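Local coordinates for fructose-bisphosphate aldolase (Slackia heliotrinireducens, PDB 4MOZ), which belongs to the DeoC/LacD family of aldolases and folds as a closed eight-stranded parallel beta/alpha (TIM) barrel, at residues A30-M38 and T285-D295; G78-I87 and V97-S105. All coordinates share one frame; numbering follows the deposited sequence. Where two conformers were deposited one is given.

Contact 1. Residues A30-M38 and T285-D295; sequences ATQGTGRLM and TKAISAITLAD
The backbones come nearest where Thr34 faces Leu293 (CA to CA 6.1 Å) and Met38 faces Ser289 (CA to CA 6.4 Å), as the turn after helix 20-30 and the start of strand 37-41 pass the last turns of helix 278-294. In Met38, a selenomethionine, CG is set anti to the backbone N (chi1 -169°) and meets the CG2 branch of Ile288, and the bend at chi2 (-67°) folds CE back onto the same methyl. Met38 CG also lies 3.5 Å from Ser289 OG, a hydroxyl bonded to Val76 O. In this TIM barrel, helix 278-294, which follows the eighth strand, thus packs on the first. Leu293 turns its two methyls against the type I' turn Thr31-Thr34: CD1 meets Gln32 CG, while CD2 lies 3.5 Å from Thr34 OG1. Thr34 OG1 is fixed from within, donating to Thr31 O at 2.7 Å and accepting from Arg36 N in an ST turn. Arg36 curls CB, CG and CD round Thr292 O and bonds that oxygen through NH1 (2.9 Å), bent to 136° at the hydrogen. Beyond it, Arg36 NH2 makes a long salt bridge of 3.6 Å to Asp295 OD1, which also bonds Tyr260 OH, the guanidinium and carboxylate planes nearly perpendicular.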
ATOM      1  N   ALA C  30     -29.723  17.727   8.455  1.00 28.14           N
ATOM      2  CA  ALA C  30     -29.577  17.410   7.033  1.00 27.02           C
ATOM      3  C   ALA C  30     -30.909  17.349   6.303  1.00 28.01           C
ATOM      4  O   ALA C  30     -31.014  17.802   5.162  1.00 29.19           O
ATOM      5  CB  ALA C  30     -28.818  16.108   6.852  1.00 25.64           C
ATOM      6  N   THR C  31     -31.918  16.788   6.964  1.00 27.79           N
ATOM      7  CA  THR C  31     -33.250  16.646   6.371  1.00 28.48           C
ATOM      8  C   THR C  31     -34.198  17.786   6.770  1.00 28.57           C
ATOM      9  O   THR C  31     -35.394  17.755   6.453  1.00 28.84           O
ATOM     10  CB  THR C  31     -33.890  15.289   6.735  1.00 27.51           C
ATOM     11  OG1 THR C  31     -34.072  15.206   8.153  1.00 27.23           O
ATOM     12  CG2 THR C  31     -33.022  14.123   6.261  1.00 26.91           C
ATOM     13  N   GLN C  32     -33.654  18.790   7.456  1.00 27.75           N
ATOM     14  CA  GLN C  32     -34.429  19.926   7.968  1.00 28.99           C
ATOM     15  C   GLN C  32     -35.657  19.465   8.763  1.00 29.87           C
ATOM     16  O   GLN C  32     -36.723  20.073   8.694  1.00 28.71           O
ATOM     17  CB  GLN C  32     -34.817  20.889   6.833  1.00 29.21           C
ATOM     18  CG  GLN C  32     -33.638  21.453   6.043  1.00 29.57           C
ATOM     19  CD  GLN C  32     -32.837  22.499   6.804  1.00 29.32           C
ATOM     20  OE1 GLN C  32     -33.014  22.694   8.010  1.00 29.11           O
ATOM     21  NE2 GLN C  32     -31.943  23.177   6.096  1.00 29.89           N
ATOM     22  N   GLY C  33     -35.489  18.378   9.512  1.00 30.46           N
ATOM     23  CA  GLY C  33     -36.552  17.826  10.347  1.00 29.85           C
ATOM     24  C   GLY C  33     -37.695  17.194   9.574  1.00 28.39           C
ATOM     25  O   GLY C  33     -38.794  17.045  10.109  1.00 28.87           O
ATOM     26  N   THR C  34     -37.439  16.812   8.324  1.00 26.64           N
ATOM     27  CA  THR C  34     -38.481  16.256   7.462  1.00 26.28           C
ATOM     28  C   THR C  34     -38.284  14.783   7.107  1.00 29.19           C
ATOM     29  O   THR C  34     -39.237  14.108   6.722  1.00 33.13           O
ATOM     30  CB  THR C  34     -38.609  17.030   6.135  1.00 27.71           C
ATOM     31  OG1 THR C  34     -37.517  16.690   5.266  1.00 27.95           O
ATOM     32  CG2 THR C  34     -38.653  18.538   6.374  1.00 28.73           C
ATOM     33  N   GLY C  35     -37.053  14.294   7.212  1.00 29.19           N
ATOM     34  CA  GLY C  35     -36.719  12.944   6.754  1.00 29.13           C
ATOM     35  C   GLY C  35     -36.399  12.904   5.268  1.00 30.17           C
ATOM     36  O   GLY C  35     -36.113  11.842   4.718  1.00 33.04           O
ATOM     37  N   ARG C  36     -36.449  14.063   4.618  1.00 30.18           N
ATOM     38  CA  ARG C  36     -36.164  14.181   3.187  1.00 30.46           C
ATOM     39  C   ARG C  36     -34.871  14.964   2.978  1.00 29.68           C
ATOM     40  O   ARG C  36     -34.615  15.945   3.677  1.00 29.17           O
ATOM     41  CB  ARG C  36     -37.317  14.889   2.470  1.00 30.99           C
ATOM     42  CG  ARG C  36     -38.647  14.149   2.491  1.00 31.70           C
ATOM     43  CD  ARG C  36     -38.971  13.529   1.140  1.00 34.95           C
ATOM     44  NE  ARG C  36     -40.349  13.040   1.096  1.00 36.99           N
ATOM     45  CZ  ARG C  36     -41.394  13.739   0.654  1.00 35.34           C
ATOM     46  NH1 ARG C  36     -41.244  14.978   0.195  1.00 35.32           N
ATOM     47  NH2 ARG C  36     -42.599  13.189   0.670  1.00 34.04           N
ATOM     48  N   LEU C  37     -34.061  14.543   2.012  1.00 27.72           N
ATOM     49  CA  LEU C  37     -32.777  15.201   1.786  1.00 28.09           C
ATOM     50  C   LEU C  37     -32.753  16.051   0.525  1.00 27.24           C
ATOM     51  O   LEU C  37     -32.829  15.527  -0.591  1.00 27.90           O
ATOM     52  CB  LEU C  37     -31.623  14.187   1.760  1.00 28.08           C
ATOM     53  CG  LEU C  37     -30.207  14.765   1.589  1.00 26.15           C
ATOM     54  CD1 LEU C  37     -29.792  15.593   2.798  1.00 26.04           C
ATOM     55  CD2 LEU C  37     -29.191  13.664   1.322  1.00 25.90           C
HETATM   56  N   MSE C  38     -32.648  17.363   0.720  1.00 26.25           N
HETATM   57  CA  MSE C  38     -32.395  18.298  -0.373  1.00 28.01           C
HETATM   58  C   MSE C  38     -30.903  18.602  -0.358  1.00 26.99           C
HETATM   59  O   MSE C  38     -30.421  19.327   0.514  1.00 27.13           O
HETATM   60  CB  MSE C  38     -33.224  19.579  -0.205  1.00 28.13           C
HETATM   61  CG  MSE C  38     -33.238  20.500  -1.421  1.00 30.37           C
HETATM   62 SE   MSE C  38     -31.496  21.320  -1.810  1.00 36.70          SE
HETATM   63  CE  MSE C  38     -32.067  22.649  -3.130  1.00 34.39           C
ATOM     64  N   THR C 285     -33.591  26.886  -5.560  1.00 27.39           N
ATOM     65  CA  THR C 285     -33.391  26.082  -4.350  1.00 27.68           C
ATOM     66  C   THR C 285     -34.679  26.082  -3.534  1.00 28.83           C
ATOM     67  O   THR C 285     -35.067  25.056  -2.970  1.00 28.30           O
ATOM     68  CB  THR C 285     -32.225  26.576  -3.457  1.00 28.86           C
ATOM     69  OG1 THR C 285     -32.531  27.869  -2.914  1.00 32.74           O
ATOM     70  CG2 THR C 285     -30.915  26.646  -4.231  1.00 28.40           C
ATOM     71  N   LYS C 286     -35.337  27.240  -3.498  1.00 27.95           N
ATOM     72  CA  LYS C 286     -36.579  27.417  -2.755  1.00 28.27           C
ATOM     73  C   LYS C 286     -37.691  26.578  -3.367  1.00 27.71           C
ATOM     74  O   LYS C 286     -38.453  25.942  -2.640  1.00 29.01           O
ATOM     75  CB  LYS C 286     -36.965  28.899  -2.676  1.00 27.39           C
ATOM     76  CG  LYS C 286     -36.078  29.704  -1.738  1.00 27.10           C
ATOM     77  CD  LYS C 286     -36.464  31.174  -1.690  1.00 28.06           C
ATOM     78  CE  LYS C 286     -35.631  31.909  -0.649  1.00 25.99           C
ATOM     79  NZ  LYS C 286     -36.005  33.345  -0.531  1.00 29.57           N
ATOM     80  N   ALA C 287     -37.751  26.556  -4.699  1.00 28.03           N
ATOM     81  CA  ALA C 287     -38.705  25.724  -5.438  1.00 27.62           C
ATOM     82  C   ALA C 287     -38.482  24.233  -5.172  1.00 29.86           C
ATOM     83  O   ALA C 287     -39.434  23.500  -4.873  1.00 28.65           O
ATOM     84  CB  ALA C 287     -38.629  26.019  -6.928  1.00 26.43           C
ATOM     85  N   ILE C 288     -37.227  23.798  -5.274  1.00 29.19           N
ATOM     86  CA  ILE C 288     -36.855  22.407  -5.001  1.00 28.06           C
ATOM     87  C   ILE C 288     -37.188  22.026  -3.556  1.00 28.20           C
ATOM     88  O   ILE C 288     -37.833  21.004  -3.316  1.00 30.86           O
ATOM     89  CB  ILE C 288     -35.364  22.150  -5.301  1.00 26.53           C
ATOM     90  CG1 ILE C 288     -35.077  22.342  -6.796  1.00 26.69           C
ATOM     91  CG2 ILE C 288     -34.961  20.746  -4.865  1.00 26.31           C
ATOM     92  CD1 ILE C 288     -33.603  22.448  -7.132  1.00 23.29           C
ATOM     93  N   SER C 289     -36.761  22.857  -2.607  1.00 28.04           N
ATOM     94  CA  SER C 289     -37.009  22.623  -1.184  1.00 29.26           C
ATOM     95  C   SER C 289     -38.497  22.630  -0.826  1.00 30.42           C
ATOM     96  O   SER C 289     -38.908  21.960   0.123  1.00 31.57           O
ATOM     97  CB  SER C 289     -36.270  23.656  -0.329  1.00 30.89           C
ATOM     98  OG  SER C 289     -34.891  23.344  -0.223  1.00 29.60           O
ATOM     99  N   ALA C 290     -39.295  23.389  -1.575  1.00 30.31           N
ATOM    100  CA  ALA C 290     -40.734  23.443  -1.335  1.00 31.04           C
ATOM    101  C   ALA C 290     -41.391  22.109  -1.669  1.00 30.87           C
ATOM    102  O   ALA C 290     -42.223  21.621  -0.905  1.00 31.22           O
ATOM    103  CB  ALA C 290     -41.379  24.581  -2.111  1.00 30.09           C
ATOM    104  N   ILE C 291     -41.002  21.517  -2.800  1.00 30.22           N
ATOM    105  CA  ILE C 291     -41.446  20.167  -3.152  1.00 30.68           C
ATOM    106  C   ILE C 291     -40.915  19.145  -2.146  1.00 31.11           C
ATOM    107  O   ILE C 291     -41.684  18.374  -1.575  1.00 32.24           O
ATOM    108  CB  ILE C 291     -41.012  19.764  -4.578  1.00 30.33           C
ATOM    109  CG1 ILE C 291     -41.764  20.602  -5.616  1.00 30.46           C
ATOM    110  CG2 ILE C 291     -41.247  18.275  -4.816  1.00 28.20           C
ATOM    111  CD1 ILE C 291     -41.249  20.450  -7.033  1.00 31.12           C
ATOM    112  N   THR C 292     -39.605  19.182  -1.914  1.00 31.15           N
ATOM    113  CA  THR C 292     -38.902  18.150  -1.157  1.00 30.08           C
ATOM    114  C   THR C 292     -39.219  18.166   0.337  1.00 28.52           C
ATOM    115  O   THR C 292     -39.464  17.119   0.934  1.00 30.05           O
ATOM    116  CB  THR C 292     -37.384  18.270  -1.384  1.00 30.05           C
ATOM    117  OG1 THR C 292     -37.130  18.344  -2.791  1.00 32.87           O
ATOM    118  CG2 THR C 292     -36.631  17.082  -0.794  1.00 28.97           C
ATOM    119  N   LEU C 293     -39.222  19.354   0.932  1.00 28.34           N
ATOM    120  CA  LEU C 293     -39.390  19.490   2.381  1.00 31.50           C
ATOM    121  C   LEU C 293     -40.818  19.831   2.824  1.00 32.16           C
ATOM    122  O   LEU C 293     -41.228  19.466   3.933  1.00 31.59           O
ATOM    123  CB  LEU C 293     -38.404  20.528   2.934  1.00 31.36           C
ATOM    124  CG  LEU C 293     -36.934  20.377   2.518  1.00 31.44           C
ATOM    125  CD1 LEU C 293     -36.125  21.610   2.897  1.00 30.63           C
ATOM    126  CD2 LEU C 293     -36.316  19.118   3.111  1.00 32.03           C
ATOM    127  N   ALA C 294     -41.566  20.521   1.960  1.00 32.12           N
ATOM    128  CA  ALA C 294     -42.893  21.045   2.318  1.00 33.05           C
ATOM    129  C   ALA C 294     -44.065  20.498   1.486  1.00 32.36           C
ATOM    130  O   ALA C 294     -45.205  20.929   1.665  1.00 36.93           O
ATOM    131  CB  ALA C 294     -42.881  22.569   2.293  1.00 34.25           C
ATOM    132  N   ASP C 295     -43.781  19.569   0.575  1.00 31.24           N
ATOM    133  CA  ASP C 295     -44.817  18.814  -0.153  1.00 32.36           C
ATOM    134  C   ASP C 295     -45.605  19.586  -1.219  1.00 32.15           C
ATOM    135  O   ASP C 295     -46.660  19.119  -1.668  1.00 31.17           O
ATOM    136  CB  ASP C 295     -45.787  18.146   0.832  1.00 32.70           C
ATOM    137  CG  ASP C 295     -45.082  17.233   1.814  1.00 34.72           C
ATOM    138  OD1 ASP C 295     -44.540  16.199   1.373  1.00 37.05           O
ATOM    139  OD2 ASP C 295     -45.061  17.560   3.024  1.00 37.83           O
TER

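Contact 2. Residues G78-I87 and V97-S105; sequences GVMAGQRGLI and VNYLVKMNS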
ATOM      1  N   GLY C  78     -30.961  21.514   2.200  1.00 30.39           N
ATOM      2  CA  GLY C  78     -30.771  20.589   3.314  1.00 29.74           C
ATOM      3  C   GLY C  78     -29.304  20.589   3.690  1.00 30.45           C
ATOM      4  O   GLY C  78     -28.937  21.015   4.792  1.00 32.88           O
ATOM      5  N   VAL C  79     -28.468  20.113   2.765  1.00 28.25           N
ATOM      6  CA  VAL C  79     -27.014  20.149   2.923  1.00 27.68           C
ATOM      7  C   VAL C  79     -26.315  20.749   1.702  1.00 27.61           C
ATOM      8  O   VAL C  79     -26.810  20.649   0.571  1.00 27.59           O
ATOM      9  CB  VAL C  79     -26.395  18.750   3.202  1.00 27.46           C
ATOM     10  CG1 VAL C  79     -26.931  18.152   4.495  1.00 27.55           C
ATOM     11  CG2 VAL C  79     -26.606  17.798   2.031  1.00 25.82           C
HETATM   12  N   MSE C  80     -25.179  21.392   1.945  0.50 27.20           N
HETATM   13  CA  MSE C  80     -24.282  21.772   0.872  0.50 28.07           C
HETATM   14  C   MSE C  80     -23.130  20.787   0.869  0.50 26.86           C
HETATM   15  O   MSE C  80     -22.408  20.664   1.862  0.50 27.15           O
HETATM   16  CB  MSE C  80     -23.757  23.189   1.068  0.50 29.58           C
HETATM   17  CG  MSE C  80     -22.795  23.620  -0.023  0.50 31.84           C
HETATM   18 SE   MSE C  80     -21.931  25.296   0.408  0.50 34.84          SE
HETATM   19  CE  MSE C  80     -20.739  25.437  -1.125  0.50 31.17           C
ATOM     20  N   ALA C  81     -22.976  20.078  -0.244  1.00 26.36           N
ATOM     21  CA  ALA C  81     -21.909  19.086  -0.396  1.00 26.71           C
ATOM     22  C   ALA C  81     -20.738  19.653  -1.187  1.00 28.00           C
ATOM     23  O   ALA C  81     -20.911  20.116  -2.317  1.00 28.30           O
ATOM     24  CB  ALA C  81     -22.437  17.820  -1.056  1.00 25.26           C
ATOM     25  N   GLY C  82     -19.551  19.620  -0.583  1.00 27.57           N
ATOM     26  CA  GLY C  82     -18.333  20.087  -1.245  1.00 27.42           C
ATOM     27  C   GLY C  82     -17.072  19.494  -0.650  1.00 26.07           C
ATOM     28  O   GLY C  82     -17.109  18.886   0.425  1.00 26.69           O
ATOM     29  N   GLN C  83     -15.950  19.674  -1.349  1.00 24.16           N
ATOM     30  CA  GLN C  83     -14.653  19.198  -0.864  1.00 24.84           C
ATOM     31  C   GLN C  83     -14.247  19.907   0.425  1.00 25.77           C
ATOM     32  O   GLN C  83     -14.639  21.058   0.663  1.00 25.48           O
ATOM     33  CB  GLN C  83     -13.568  19.381  -1.927  1.00 25.06           C
ATOM     34  CG  GLN C  83     -13.669  18.431  -3.112  1.00 25.33           C
ATOM     35  CD  GLN C  83     -14.598  18.941  -4.200  1.00 26.81           C
ATOM     36  OE1 GLN C  83     -15.092  20.075  -4.135  1.00 28.39           O
ATOM     37  NE2 GLN C  83     -14.845  18.105  -5.209  1.00 22.94           N
ATOM     38  N   ARG C  84     -13.472  19.203   1.250  1.00 25.69           N
ATOM     39  CA  ARG C  84     -12.961  19.722   2.525  1.00 24.90           C
ATOM     40  C   ARG C  84     -12.303  21.092   2.362  1.00 25.08           C
ATOM     41  O   ARG C  84     -12.605  22.022   3.115  1.00 25.03           O
ATOM     42  CB  ARG C  84     -11.967  18.723   3.131  1.00 24.17           C
ATOM     43  CG  ARG C  84     -11.498  19.017   4.554  1.00 23.37           C
ATOM     44  CD  ARG C  84     -10.094  18.465   4.796  1.00 23.78           C
ATOM     45  NE  ARG C  84      -9.127  19.106   3.905  1.00 24.82           N
ATOM     46  CZ  ARG C  84      -8.446  20.216   4.197  1.00 23.62           C
ATOM     47  NH1 ARG C  84      -8.590  20.809   5.378  1.00 21.22           N
ATOM     48  NH2 ARG C  84      -7.612  20.735   3.306  1.00 23.14           N
ATOM     49  N   GLY C  85     -11.418  21.210   1.370  1.00 24.70           N
ATOM     50  CA  GLY C  85     -10.673  22.444   1.126  1.00 24.69           C
ATOM     51  C   GLY C  85     -11.553  23.625   0.769  1.00 25.52           C
ATOM     52  O   GLY C  85     -11.394  24.717   1.325  1.00 27.91           O
ATOM     53  N   LEU C  86     -12.487  23.394  -0.152  1.00 24.30           N
ATOM     54  CA  LEU C  86     -13.434  24.409  -0.591  1.00 24.65           C
ATOM     55  C   LEU C  86     -14.230  24.952   0.593  1.00 25.25           C
ATOM     56  O   LEU C  86     -14.315  26.171   0.791  1.00 24.44           O
ATOM     57  CB  LEU C  86     -14.376  23.826  -1.648  1.00 25.03           C
ATOM     58  CG  LEU C  86     -15.537  24.697  -2.135  1.00 26.03           C
ATOM     59  CD1 LEU C  86     -15.038  25.855  -2.988  1.00 24.51           C
ATOM     60  CD2 LEU C  86     -16.531  23.846  -2.908  1.00 28.01           C
ATOM     61  N   ILE C  87     -14.798  24.035   1.375  1.00 23.76           N
ATOM     62  CA  ILE C  87     -15.520  24.386   2.591  1.00 25.05           C
ATOM     63  C   ILE C  87     -14.626  25.160   3.577  1.00 27.23           C
ATOM     64  O   ILE C  87     -15.054  26.169   4.137  1.00 28.23           O
ATOM     65  CB  ILE C  87     -16.160  23.138   3.250  1.00 25.53           C
ATOM     66  CG1 ILE C  87     -17.207  22.517   2.312  1.00 24.75           C
ATOM     67  CG2 ILE C  87     -16.811  23.501   4.576  1.00 25.66           C
ATOM     68  CD1 ILE C  87     -17.716  21.150   2.742  1.00 24.99           C
ATOM     69  N   VAL C  97     -24.758  26.849   7.561  1.00 31.28           N
ATOM     70  CA  VAL C  97     -25.045  25.923   6.479  1.00 28.35           C
ATOM     71  C   VAL C  97     -24.710  24.539   7.028  1.00 27.86           C
ATOM     72  O   VAL C  97     -23.750  24.382   7.790  1.00 24.75           O
ATOM     73  CB  VAL C  97     -24.176  26.219   5.229  1.00 27.97           C
ATOM     74  CG1 VAL C  97     -24.445  25.214   4.117  1.00 24.57           C
ATOM     75  CG2 VAL C  97     -24.413  27.633   4.715  1.00 27.18           C
ATOM     76  N   ASN C  98     -25.521  23.549   6.670  1.00 26.90           N
ATOM     77  CA  ASN C  98     -25.207  22.165   6.992  1.00 28.32           C
ATOM     78  C   ASN C  98     -24.268  21.630   5.920  1.00 28.29           C
ATOM     79  O   ASN C  98     -24.682  21.414   4.777  1.00 30.96           O
ATOM     80  CB  ASN C  98     -26.477  21.310   7.071  1.00 28.87           C
ATOM     81  CG  ASN C  98     -27.480  21.826   8.089  1.00 28.68           C
ATOM     82  OD1 ASN C  98     -27.122  22.182   9.211  1.00 30.98           O
ATOM     83  ND2 ASN C  98     -28.748  21.853   7.704  1.00 23.90           N
ATOM     84  N   TYR C  99     -23.003  21.437   6.288  1.00 28.17           N
ATOM     85  CA  TYR C  99     -21.983  20.984   5.339  1.00 26.89           C
ATOM     86  C   TYR C  99     -21.846  19.469   5.286  1.00 25.44           C
ATOM     87  O   TYR C  99     -21.786  18.796   6.319  1.00 23.95           O
ATOM     88  CB  TYR C  99     -20.623  21.628   5.636  1.00 25.41           C
ATOM     89  CG  TYR C  99     -20.596  23.120   5.379  1.00 25.44           C
ATOM     90  CD1 TYR C  99     -20.539  23.622   4.074  1.00 23.12           C
ATOM     91  CD2 TYR C  99     -20.626  24.030   6.439  1.00 24.52           C
ATOM     92  CE1 TYR C  99     -20.519  24.987   3.836  1.00 24.93           C
ATOM     93  CE2 TYR C  99     -20.604  25.399   6.213  1.00 23.73           C
ATOM     94  CZ  TYR C  99     -20.550  25.873   4.912  1.00 26.14           C
ATOM     95  OH  TYR C  99     -20.528  27.232   4.681  1.00 26.28           O
ATOM     96  N   LEU C 100     -21.816  18.951   4.060  1.00 23.26           N
ATOM     97  CA  LEU C 100     -21.489  17.561   3.803  1.00 24.22           C
ATOM     98  C   LEU C 100     -20.154  17.542   3.062  1.00 24.67           C
ATOM     99  O   LEU C 100     -20.052  18.049   1.936  1.00 24.37           O
ATOM    100  CB  LEU C 100     -22.571  16.906   2.950  1.00 23.06           C
ATOM    101  CG  LEU C 100     -22.504  15.382   2.809  1.00 23.57           C
ATOM    102  CD1 LEU C 100     -23.456  14.720   3.789  1.00 22.34           C
ATOM    103  CD2 LEU C 100     -22.859  14.969   1.392  1.00 24.33           C
ATOM    104  N   VAL C 101     -19.133  16.970   3.697  1.00 23.31           N
ATOM    105  CA  VAL C 101     -17.794  16.936   3.111  1.00 24.45           C
ATOM    106  C   VAL C 101     -17.647  15.773   2.129  1.00 24.85           C
ATOM    107  O   VAL C 101     -17.721  14.598   2.510  1.00 24.87           O
ATOM    108  CB  VAL C 101     -16.690  16.890   4.188  1.00 24.58           C
ATOM    109  CG1 VAL C 101     -15.310  16.873   3.540  1.00 25.11           C
ATOM    110  CG2 VAL C 101     -16.819  18.086   5.125  1.00 22.59           C
ATOM    111  N   LYS C 102     -17.453  16.119   0.860  1.00 23.97           N
ATOM    112  CA  LYS C 102     -17.250  15.132  -0.188  1.00 25.37           C
ATOM    113  C   LYS C 102     -15.819  14.604  -0.107  1.00 24.78           C
ATOM    114  O   LYS C 102     -14.867  15.312  -0.430  1.00 25.82           O
ATOM    115  CB  LYS C 102     -17.562  15.738  -1.561  1.00 24.20           C
ATOM    116  CG  LYS C 102     -17.431  14.781  -2.738  1.00 25.55           C
ATOM    117  CD  LYS C 102     -18.303  13.544  -2.572  1.00 26.18           C
ATOM    118  CE  LYS C 102     -18.635  12.919  -3.915  1.00 27.03           C
ATOM    119  NZ  LYS C 102     -17.420  12.378  -4.587  1.00 27.97           N
HETATM  120  N   MSE C 103     -15.689  13.353   0.329  1.00 24.03           N
HETATM  121  CA  MSE C 103     -14.400  12.754   0.693  1.00 24.25           C
HETATM  122  C   MSE C 103     -13.495  12.405  -0.486  1.00 22.59           C
HETATM  123  O   MSE C 103     -12.274  12.437  -0.355  1.00 21.73           O
HETATM  124  CB  MSE C 103     -14.621  11.497   1.535  1.00 24.36           C
HETATM  125  CG  MSE C 103     -15.323  11.751   2.842  1.00 28.84           C
HETATM  126 SE   MSE C 103     -14.331  12.949   4.011  1.00 32.40          SE
HETATM  127  CE  MSE C 103     -12.816  11.788   4.440  1.00 26.49           C
ATOM    128  N   ASN C 104     -14.086  12.038  -1.617  1.00 22.50           N
ATOM    129  CA  ASN C 104     -13.296  11.741  -2.805  1.00 22.03           C
ATOM    130  C   ASN C 104     -13.659  12.625  -3.994  1.00 22.64           C
ATOM    131  O   ASN C 104     -14.740  13.205  -4.027  1.00 23.47           O
ATOM    132  CB  ASN C 104     -13.344  10.242  -3.156  1.00 22.91           C
ATOM    133  CG  ASN C 104     -14.720   9.757  -3.593  1.00 24.31           C
ATOM    134  OD1 ASN C 104     -15.750  10.391  -3.338  1.00 23.91           O
ATOM    135  ND2 ASN C 104     -14.739   8.602  -4.247  1.00 23.58           N
ATOM    136  N   SER C 105     -12.735  12.747  -4.943  1.00 21.68           N
ATOM    137  CA  SER C 105     -12.958  13.486  -6.182  1.00 23.65           C
ATOM    138  C   SER C 105     -11.942  13.066  -7.235  1.00 24.24           C
ATOM    139  O   SER C 105     -10.853  12.610  -6.903  1.00 23.96           O
ATOM    140  CB  SER C 105     -12.847  14.998  -5.949  1.00 26.70           C
ATOM    141  OG  SER C 105     -13.977  15.499  -5.252  1.00 30.65           O
TER
HETATM  142  O   HOH W   1     -27.842  23.725   4.809  1.00 34.74           O
HETATM  143  O   HOH W   2     -12.545  16.614   0.520  1.00 23.01           O
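Tyr99 and Ile87 form the apolar centre: the CG2 branch of Ile87 sits over one face of the phenol ring, 3.9 Å from its centroid and 18° off the normal, a CH-pi contact displaced toward the rim. Val97 CB lies over the opposite face, within the ring's own segment, so the ring is held between two aliphatic groups. Selenomethionine Met80 runs beside Tyr99 in the same direction, fully extended (chi1 179°); its oblique Met-aromatic contact with Tyr99 CE1 is doubtful, since the residue has a second conformer. Ile87 CD1 continues the layer onto Val101 CG2, while Val101 CG1 packs on Arg84 CB. Across the sheet, Ala81 CB rests on Leu100 CD2.

Between these layers strands 79-82 and 99-102 run parallel, their axes 21° apart. Four backbone bonds alternate between them: Met80 N to Asn98 O, Leu100 N to Met80 O, Gly82 N to Leu100 O and Lys102 N to Gly82 O. At the N-terminal end Asn98 ND2 takes over the pattern, giving a straight bond to Gly78 O (3.0 Å) in its own amide plane, while Asn98 OD1 bonds Asn137 ND2; a water joins Gly78 O to Asn98 N. At the other end a second water links Arg84 N to Lys102 O. Beyond it Gln83 NE2 donates to Ser105 OG at 2.7 Å. That hydroxyl in turn donates to Asn104 O, which Lys102 NZ reaches from the opposite face of the carbonyl plane; Lys102 NZ also bonds Thr144 OG1, and the lysine makes a cation-pi contact with Trp176. The guanidinium of Arg84 leads outward to a salt bridge with Asp14 of a second subunit. Two neighbouring parallel strands joined through helix 84-90, which packs on one face of the pair, make the beta-alpha-beta unit from which TIM barrels are built.

Contacts 1 and 2 lie with their centres about 18 Å apart on the same closed barrel. Along the chain, 30-38 comes first, 78-87 and 97-105 follow, and 285-295 comes last, so the whole of contact 2 falls within the long span that contact 1 brings together. Strands 37-41, 79-82 and 99-102 are the first three in the barrel order, and the two contacts meet where strands 37-41 and 79-82 lie side by side: Met38 O probably accepts hydrogen bonds from Gly78 N and Val79 N, and Ala30 CB packs on Val79 CG1. Contact 2 is local, between consecutive strands, whereas contact 1 joins the start of the barrel to helix 278-294, which follows the eighth strand.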